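Local coordinates for GH5 (Bacteroidetes bacterium AC2a, PDB 4YHE), which probably hydrolyses beta-1,4-glucosidic bonds of cellulose or related beta-glucans as a family 5 glycoside hydrolase with a beta/alpha barrel, at residues L50-V58 with V361-E369. Sequence-based numbering, arbitrary orientation.
Sequences LAKAGFRSV and VRAMIDSWE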
# COMPACT_ATOMS: atom_id res chain seq x y z
N LEU A 50 -8.79 -14.66 -4.12
CA LEU A 50 -7.75 -14.19 -3.23
C LEU A 50 -7.68 -15.06 -1.95
O LEU A 50 -6.61 -15.49 -1.56
CB LEU A 50 -7.98 -12.75 -2.84
CG LEU A 50 -8.08 -11.76 -4.02
CD1 LEU A 50 -8.25 -10.37 -3.46
CD2 LEU A 50 -6.84 -11.85 -4.89
N ALA A 51 -8.82 -15.32 -1.33
CA ALA A 51 -8.85 -16.09 -0.09
C ALA A 51 -8.39 -17.51 -0.31
O ALA A 51 -7.62 -18.05 0.46
CB ALA A 51 -10.24 -16.08 0.52
N LYS A 52 -8.83 -18.10 -1.41
CA LYS A 52 -8.41 -19.45 -1.82
C LYS A 52 -6.91 -19.58 -2.04
O LYS A 52 -6.32 -20.63 -1.75
CB LYS A 52 -9.14 -19.83 -3.09
CG LYS A 52 -8.81 -21.20 -3.63
CD LYS A 52 -9.87 -21.59 -4.66
CE LYS A 52 -9.43 -22.77 -5.51
NZ LYS A 52 -9.14 -23.94 -4.64
N ALA A 53 -6.28 -18.51 -2.53
CA ALA A 53 -4.85 -18.52 -2.77
C ALA A 53 -4.04 -18.41 -1.48
O ALA A 53 -2.83 -18.67 -1.51
CB ALA A 53 -4.46 -17.38 -3.70
N GLY A 54 -4.68 -17.94 -0.41
CA GLY A 54 -4.03 -17.69 0.88
C GLY A 54 -3.74 -16.26 1.29
O GLY A 54 -3.10 -16.02 2.31
N PHE A 55 -4.20 -15.27 0.52
CA PHE A 55 -4.11 -13.92 0.94
C PHE A 55 -5.02 -13.71 2.15
O PHE A 55 -6.16 -14.18 2.17
CB PHE A 55 -4.53 -12.97 -0.21
CG PHE A 55 -3.56 -12.95 -1.34
CD1 PHE A 55 -2.30 -12.34 -1.19
CD2 PHE A 55 -3.87 -13.48 -2.57
CE1 PHE A 55 -1.41 -12.28 -2.24
CE2 PHE A 55 -2.97 -13.44 -3.62
CZ PHE A 55 -1.74 -12.84 -3.46
N ARG A 56 -4.52 -13.01 3.16
CA ARG A 56 -5.33 -12.67 4.33
C ARG A 56 -5.96 -11.31 4.28
O ARG A 56 -6.83 -10.98 5.09
CB ARG A 56 -4.47 -12.77 5.59
CG ARG A 56 -4.02 -14.21 5.92
CD ARG A 56 -3.08 -14.19 7.12
NE ARG A 56 -2.53 -15.51 7.49
CZ ARG A 56 -2.95 -16.25 8.52
NH1 ARG A 56 -3.95 -15.83 9.31
NH2 ARG A 56 -2.39 -17.43 8.76
N SER A 57 -5.49 -10.46 3.37
CA SER A 57 -5.98 -9.10 3.33
C SER A 57 -6.09 -8.63 1.88
O SER A 57 -5.48 -9.20 0.97
CB SER A 57 -5.01 -8.19 4.08
OG SER A 57 -3.66 -8.44 3.71
N VAL A 58 -6.79 -7.53 1.71
CA VAL A 58 -6.91 -6.93 0.40
C VAL A 58 -6.97 -5.44 0.57
O VAL A 58 -7.66 -4.92 1.44
CB VAL A 58 -8.14 -7.48 -0.39
CG1 VAL A 58 -9.45 -7.24 0.38
CG2 VAL A 58 -8.24 -6.81 -1.76
N VAL A 361 2.58 -15.90 -6.47
CA VAL A 361 1.69 -15.76 -5.36
C VAL A 361 2.09 -16.78 -4.27
O VAL A 361 2.18 -16.44 -3.10
CB VAL A 361 0.22 -15.93 -5.84
CG1 VAL A 361 -0.74 -16.24 -4.74
CG2 VAL A 361 -0.24 -14.65 -6.55
N ARG A 362 2.40 -17.99 -4.70
CA ARG A 362 2.88 -19.04 -3.79
C ARG A 362 4.21 -18.66 -3.13
O ARG A 362 4.37 -18.85 -1.92
CB ARG A 362 2.98 -20.36 -4.54
CG ARG A 362 1.65 -20.96 -4.99
CD ARG A 362 1.06 -21.96 -3.97
NE ARG A 362 0.84 -21.35 -2.67
CZ ARG A 362 -0.18 -20.56 -2.34
NH1 ARG A 362 -1.14 -20.27 -3.19
NH2 ARG A 362 -0.23 -20.04 -1.13
N ALA A 363 5.17 -18.12 -3.91
CA ALA A 363 6.44 -17.69 -3.35
C ALA A 363 6.25 -16.73 -2.18
O ALA A 363 6.81 -16.92 -1.08
CB ALA A 363 7.33 -17.10 -4.42
N MET A 364 5.41 -15.70 -2.38
CA MET A 364 5.25 -14.69 -1.37
C MET A 364 4.46 -15.19 -0.15
O MET A 364 4.93 -15.07 1.00
CB MET A 364 4.66 -13.39 -2.00
CG MET A 364 3.34 -13.54 -2.72
SD MET A 364 2.85 -11.94 -3.51
CE MET A 364 4.04 -11.74 -4.77
N ILE A 365 3.31 -15.83 -0.38
CA ILE A 365 2.45 -16.22 0.72
C ILE A 365 3.15 -17.34 1.49
O ILE A 365 3.25 -17.27 2.68
CB ILE A 365 1.09 -16.69 0.22
CG1 ILE A 365 0.33 -15.50 -0.38
CG2 ILE A 365 0.25 -17.34 1.32
CD1 ILE A 365 -0.93 -15.91 -1.09
N ASP A 366 3.65 -18.34 0.80
CA ASP A 366 4.16 -19.54 1.52
C ASP A 366 5.44 -19.22 2.31
O ASP A 366 5.68 -19.80 3.37
CB ASP A 366 4.39 -20.68 0.57
CG ASP A 366 3.11 -21.19 -0.03
OD1 ASP A 366 2.04 -20.91 0.49
OD2 ASP A 366 3.19 -21.92 -1.02
N SER A 367 6.23 -18.25 1.84
CA SER A 367 7.42 -17.86 2.58
C SER A 367 7.05 -17.11 3.88
O SER A 367 7.58 -17.42 4.94
CB SER A 367 8.37 -17.06 1.71
OG SER A 367 9.62 -16.88 2.35
N TRP A 368 6.15 -16.12 3.79
CA TRP A 368 5.65 -15.40 4.93
C TRP A 368 5.02 -16.35 5.94
O TRP A 368 5.26 -16.21 7.12
CB TRP A 368 4.63 -14.32 4.55
CG TRP A 368 4.42 -13.31 5.56
CD1 TRP A 368 5.03 -12.07 5.66
CD2 TRP A 368 3.51 -13.38 6.68
NE1 TRP A 368 4.58 -11.42 6.77
CE2 TRP A 368 3.64 -12.18 7.41
CE3 TRP A 368 2.60 -14.33 7.12
CZ2 TRP A 368 2.91 -11.92 8.57
CZ3 TRP A 368 1.88 -14.07 8.28
CH2 TRP A 368 2.03 -12.89 8.98
N GLU A 369 4.19 -17.29 5.45
CA GLU A 369 3.35 -18.13 6.31
C GLU A 369 4.12 -19.29 6.98
O GLU A 369 3.64 -19.85 7.98
CB GLU A 369 2.21 -18.76 5.51
CG GLU A 369 1.16 -17.77 5.01
CD GLU A 369 0.20 -17.32 6.06
OE1 GLU A 369 0.30 -17.74 7.24
OE2 GLU A 369 -0.71 -16.55 5.71
O HOH W 1 -1.05 -14.45 4.04
O HOH W 2 -2.60 -17.80 4.07
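Ile365 sets its CD1 methyl squarely over one face of the Phe55 ring, 3.7 Å from the ring centroid and 6° off the normal, a CH-pi contact. Val361 adds to this apolar core: its CG1 lies 3.8 Å from Phe55 CE2 and also touches the methyl of Ala53, while Met364 SD comes up more loosely at the ring edge. Beside this core, the guanidinium of Arg362 clasps a single backbone oxygen end-on, NH1 and NH2 lying 2.9 and 3.0 Å from Ala53 O. Bends at chi2 (-93°) and chi3 (59°) fold the arginine over so that NE and NH2 can also pair side-on with Asp366, one turn further along the helix, which fixes the rotation of the guanidinium. Replacing Arg362 by an alanine removes both donors to Ala53 O and is likely to leave Asp366 without its charged mate. One turn beyond Ile365, Glu369 and Arg56 come from opposite directions into a nearly coplanar side-on salt bridge, with Arg56 NE 2.7 Å from Glu369 OE2, whose syn lone pair it uses. One water bridges that oxygen and Gly54 O; a second lies near both, its bonds less certain. Gly54, with positive phi, ends helix 44-53 in a Schellman motif and lies close against Ile365, whose side chain, like Phe55, also touches Ile16 of the first barrel strand. The contact thus joins the turn between helix 44-53 and strand 57-60 to helix 357-369, which follows the eighth strand, where the beginning and end of the (beta/alpha)8 barrel of this family meet.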